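Local coordinates for AvrL567-D (Melampsora lini, PDB 2QVT), which is an avirulence protein of flax rust, probably recognised by resistance proteins of the flax host, while its own biochemical role remains unknown, at residues G53-K58 and I144-K149; V57-D60 and M66-F69. All coordinates share one frame; numbering follows the deposited sequence.

Interaction 1 (G53-K58 and I144-K149); sequences GLVNVK and IKLVPK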
# COMPACT_ATOMS: atom_id res chain seq x y z
N GLY A 53 -8.61 -0.93 9.49
CA GLY A 53 -9.96 -0.41 9.64
C GLY A 53 -10.21 1.02 9.10
O GLY A 53 -11.31 1.55 9.26
N LEU A 54 -9.24 1.61 8.41
CA LEU A 54 -9.28 3.05 8.07
C LEU A 54 -9.20 3.37 6.57
O LEU A 54 -9.79 4.35 6.11
CB LEU A 54 -8.16 3.80 8.80
CG LEU A 54 -8.20 3.77 10.33
CD1 LEU A 54 -6.89 4.28 10.91
CD2 LEU A 54 -9.46 4.51 10.93
N VAL A 55 -8.49 2.53 5.81
CA VAL A 55 -8.05 2.86 4.46
C VAL A 55 -8.27 1.66 3.53
O VAL A 55 -7.68 0.60 3.71
CB VAL A 55 -6.53 3.36 4.46
CG1 VAL A 55 -5.91 3.31 3.06
CG2 VAL A 55 -6.40 4.79 5.02
N ASN A 56 -9.14 1.83 2.54
CA ASN A 56 -9.33 0.82 1.52
C ASN A 56 -8.27 0.97 0.49
O ASN A 56 -7.80 2.13 0.24
CB ASN A 56 -10.68 0.99 0.85
CG ASN A 56 -11.80 0.23 1.57
OD1 ASN A 56 -11.59 -0.46 2.61
ND2 ASN A 56 -13.01 0.37 1.04
N VAL A 57 -7.88 -0.17 -0.10
CA VAL A 57 -6.79 -0.22 -1.12
C VAL A 57 -7.30 -0.96 -2.36
O VAL A 57 -8.06 -1.86 -2.23
CB VAL A 57 -5.52 -0.91 -0.56
CG1 VAL A 57 -4.33 -0.89 -1.54
CG2 VAL A 57 -5.15 -0.35 0.84
N LYS A 58 -6.95 -0.50 -3.55
CA LYS A 58 -7.20 -1.22 -4.78
C LYS A 58 -6.04 -0.94 -5.74
O LYS A 58 -5.20 -0.07 -5.49
CB LYS A 58 -8.57 -0.82 -5.40
CG LYS A 58 -8.66 0.60 -5.93
CD LYS A 58 -9.85 0.71 -6.89
CE LYS A 58 -9.92 2.04 -7.53
NZ LYS A 58 -11.27 2.07 -8.21
N ILE A 144 1.81 -4.48 2.80
CA ILE A 144 1.63 -3.04 3.09
C ILE A 144 0.91 -2.88 4.42
O ILE A 144 0.17 -3.77 4.84
CB ILE A 144 0.90 -2.28 1.90
CG1 ILE A 144 -0.44 -2.96 1.55
CG2 ILE A 144 1.82 -2.21 0.65
CD1 ILE A 144 -1.31 -2.20 0.51
N LYS A 145 1.18 -1.78 5.11
CA LYS A 145 0.48 -1.43 6.35
C LYS A 145 0.60 0.06 6.54
O LYS A 145 1.51 0.70 5.98
CB LYS A 145 1.06 -2.16 7.56
CG LYS A 145 2.49 -1.75 7.91
CD LYS A 145 3.13 -2.65 8.99
CE LYS A 145 4.56 -2.27 9.20
NZ LYS A 145 5.24 -3.32 10.03
N LEU A 146 -0.33 0.62 7.30
CA LEU A 146 -0.40 2.03 7.66
C LEU A 146 0.32 2.25 8.96
O LEU A 146 0.11 1.49 9.92
CB LEU A 146 -1.85 2.41 7.95
CG LEU A 146 -2.80 2.49 6.76
CD1 LEU A 146 -4.13 3.00 7.31
CD2 LEU A 146 -2.24 3.40 5.65
N VAL A 147 1.12 3.31 9.03
CA VAL A 147 1.79 3.66 10.26
C VAL A 147 1.42 5.09 10.59
O VAL A 147 1.83 6.00 9.87
CB VAL A 147 3.33 3.43 10.22
CG1 VAL A 147 4.00 3.97 11.47
CG2 VAL A 147 3.68 1.92 10.06
N PRO A 148 0.61 5.29 11.65
CA PRO A 148 0.21 6.64 12.05
C PRO A 148 1.40 7.59 12.20
O PRO A 148 2.49 7.18 12.64
CB PRO A 148 -0.54 6.42 13.38
CG PRO A 148 -1.10 4.99 13.28
CD PRO A 148 -0.02 4.24 12.49
N LYS A 149 1.18 8.83 11.77
CA LYS A 149 2.15 9.94 11.91
C LYS A 149 1.63 11.04 12.87
O LYS A 149 1.48 10.81 14.10
CB LYS A 149 2.45 10.55 10.55
CG LYS A 149 3.32 9.65 9.68
CD LYS A 149 3.83 10.39 8.46
CE LYS A 149 5.16 11.14 8.73
NZ LYS A 149 5.93 11.30 7.42

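Interaction 2 (V57-D60 and M66-F69); sequences VKWD and MPLF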
# COMPACT_ATOMS: atom_id res chain seq x y z
N VAL A 57 -7.88 -0.17 -0.10
CA VAL A 57 -6.79 -0.22 -1.12
C VAL A 57 -7.30 -0.96 -2.36
O VAL A 57 -8.06 -1.86 -2.23
CB VAL A 57 -5.52 -0.91 -0.56
CG1 VAL A 57 -4.33 -0.89 -1.54
CG2 VAL A 57 -5.15 -0.35 0.84
N LYS A 58 -6.95 -0.50 -3.55
CA LYS A 58 -7.20 -1.22 -4.78
C LYS A 58 -6.04 -0.94 -5.74
O LYS A 58 -5.20 -0.07 -5.49
CB LYS A 58 -8.57 -0.82 -5.40
CG LYS A 58 -8.66 0.60 -5.93
CD LYS A 58 -9.85 0.71 -6.89
CE LYS A 58 -9.92 2.04 -7.53
NZ LYS A 58 -11.27 2.07 -8.21
N TRP A 59 -5.98 -1.68 -6.83
CA TRP A 59 -4.98 -1.43 -7.89
C TRP A 59 -5.41 -0.24 -8.79
O TRP A 59 -6.59 -0.04 -9.01
CB TRP A 59 -4.80 -2.71 -8.72
CG TRP A 59 -3.98 -3.73 -8.02
CD1 TRP A 59 -4.37 -4.97 -7.57
CD2 TRP A 59 -2.62 -3.56 -7.60
NE1 TRP A 59 -3.30 -5.59 -6.95
CE2 TRP A 59 -2.22 -4.74 -6.97
CE3 TRP A 59 -1.69 -2.53 -7.74
CZ2 TRP A 59 -0.94 -4.89 -6.46
CZ3 TRP A 59 -0.44 -2.68 -7.24
CH2 TRP A 59 -0.07 -3.86 -6.60
N ASP A 60 -4.45 0.52 -9.29
CA ASP A 60 -4.74 1.59 -10.26
C ASP A 60 -5.40 1.10 -11.53
O ASP A 60 -6.37 1.68 -12.01
CB ASP A 60 -3.49 2.44 -10.56
CG ASP A 60 -2.32 1.64 -11.08
OD1 ASP A 60 -2.24 0.38 -10.90
OD2 ASP A 60 -1.42 2.30 -11.68
N MET A 66 0.59 0.32 -9.27
CA MET A 66 0.62 0.92 -7.95
C MET A 66 -0.73 0.74 -7.27
O MET A 66 -1.78 0.66 -7.93
CB MET A 66 0.96 2.43 -8.03
CG MET A 66 -0.15 3.29 -8.64
SD MET A 66 0.29 5.04 -8.60
CE MET A 66 1.53 5.08 -9.89
N PRO A 67 -0.72 0.74 -5.92
CA PRO A 67 -2.01 0.72 -5.24
C PRO A 67 -2.58 2.13 -5.15
O PRO A 67 -1.84 3.13 -5.20
CB PRO A 67 -1.65 0.21 -3.84
CG PRO A 67 -0.22 0.80 -3.62
CD PRO A 67 0.43 0.77 -4.99
N LEU A 68 -3.90 2.18 -5.00
CA LEU A 68 -4.63 3.43 -4.69
C LEU A 68 -5.32 3.30 -3.31
O LEU A 68 -5.62 2.20 -2.84
CB LEU A 68 -5.64 3.74 -5.80
CG LEU A 68 -5.14 3.89 -7.27
CD1 LEU A 68 -6.33 4.30 -8.17
CD2 LEU A 68 -3.94 4.87 -7.48
N PHE A 69 -5.59 4.43 -2.70
CA PHE A 69 -6.03 4.50 -1.33
C PHE A 69 -7.26 5.38 -1.22
O PHE A 69 -7.39 6.37 -1.96
CB PHE A 69 -4.89 5.05 -0.48
CG PHE A 69 -3.67 4.21 -0.55
CD1 PHE A 69 -3.55 3.04 0.23
CD2 PHE A 69 -2.63 4.53 -1.44
CE1 PHE A 69 -2.45 2.26 0.16
CE2 PHE A 69 -1.50 3.73 -1.51
CZ PHE A 69 -1.43 2.58 -0.71

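Interaction 1 (G53-K58 and I144-K149)
V55 and L146 make the close part of this contact: a single methyl, CD1 of L146, settles against the valine and lies 3.7 Å from V55 CG2 and just as near V55 CB. The leucine crosses the valine obliquely. Two residues along each strand, V57 and I144 reach toward each other tip to tip, V57 CG1 standing 3.9 Å from I144 CD1. I144 puts CG1 between its backbone N and carbonyl carbon (chi1 54°), and the extended chain beyond carries CD1 out to the valine. L54 meets L146 more loosely, with 4.4 Å between L54 CB and L146 CD1. L54 and V55 both sit opposite L51 in a classic beta bulge, and both side chains are directed toward strand 141-148. The touching parts, 54-57 and 144-146, run 153° apart in direction but belong to different sheets, with V55 and L146 CA atoms 8.3 Å apart, so side chains rather than backbones span the gap. F82 and L51 also pack on L146. On the far sides the partly exposed N56, K58 and K145 turn outward: K58 lies by W111 and K145 by Y38, both as cation-pi pairs, and N56 OD1 bonds T50 OG1. With aliphatic carbon alone in touch, the two sheets are held here by hydrophobic burial and shape, without polar pairing.

Interaction 2 (V57-D60 and M66-F69)
K58 and L68 form a hydrogen-bonded antiparallel pair, with K58 N 3.1 Å from L68 O and L68 N 2.6 Å from K58 O, flanked by the non-hydrogen-bonded pairs V57 with F69 and W59 with P67. On the face of V57 and F69 the side chains lie side by side, V57 CG2 coming 3.8 Å from F69 CD1, while V57 CG1 packs alongside P67 CB. On the face of K58 and L68, the leucine reaches past the strand end to D60, CD1 against D60 CA and CD2 against D60 CB. The two strands form a beta hairpin, and the contact at its loop end is carried by D60 and M66. D60 N lies 3.0 Å from M66 O, almost in line with the M66 carbonyl, though its N-H is bent off the line (157°). M66 N returns a longer bond of 3.3 Å to D60 OD1, approaching from above the carboxylate plane. D60 CG sits between its backbone N and carbonyl carbon (chi1 57°), which folds the carboxylate back over M66; D60 OD2 is hydrogen-bonded with T65 OG1. The indole of W59 meets M66 O at its edge, W59 CE3 being 3.2 Å from that oxygen, and W59 NE1 is held by Y42 O as F41 stacks on the ring.

How the interactions relate
Strand 55-59 is common to both interactions, which share V57 and K58 and have centres about 11 Å apart. Interaction 2 is local, pairing this strand with its hairpin partner 67-71 at the edge of the three-stranded sheet 48-51, 55-59, 67-71. Interaction 1 spans far more of the chain: it faces that sheet with strand 141-148, an inner strand of the four-stranded sheet, close to the C terminus. They meet where V55 CG1 packs 3.7 Å from F69 CD1. V57 thus has one methyl directed at the opposing sheet and both methyls beside strand 67-71, so hairpin and inter-sheet packing merge into one all-beta core.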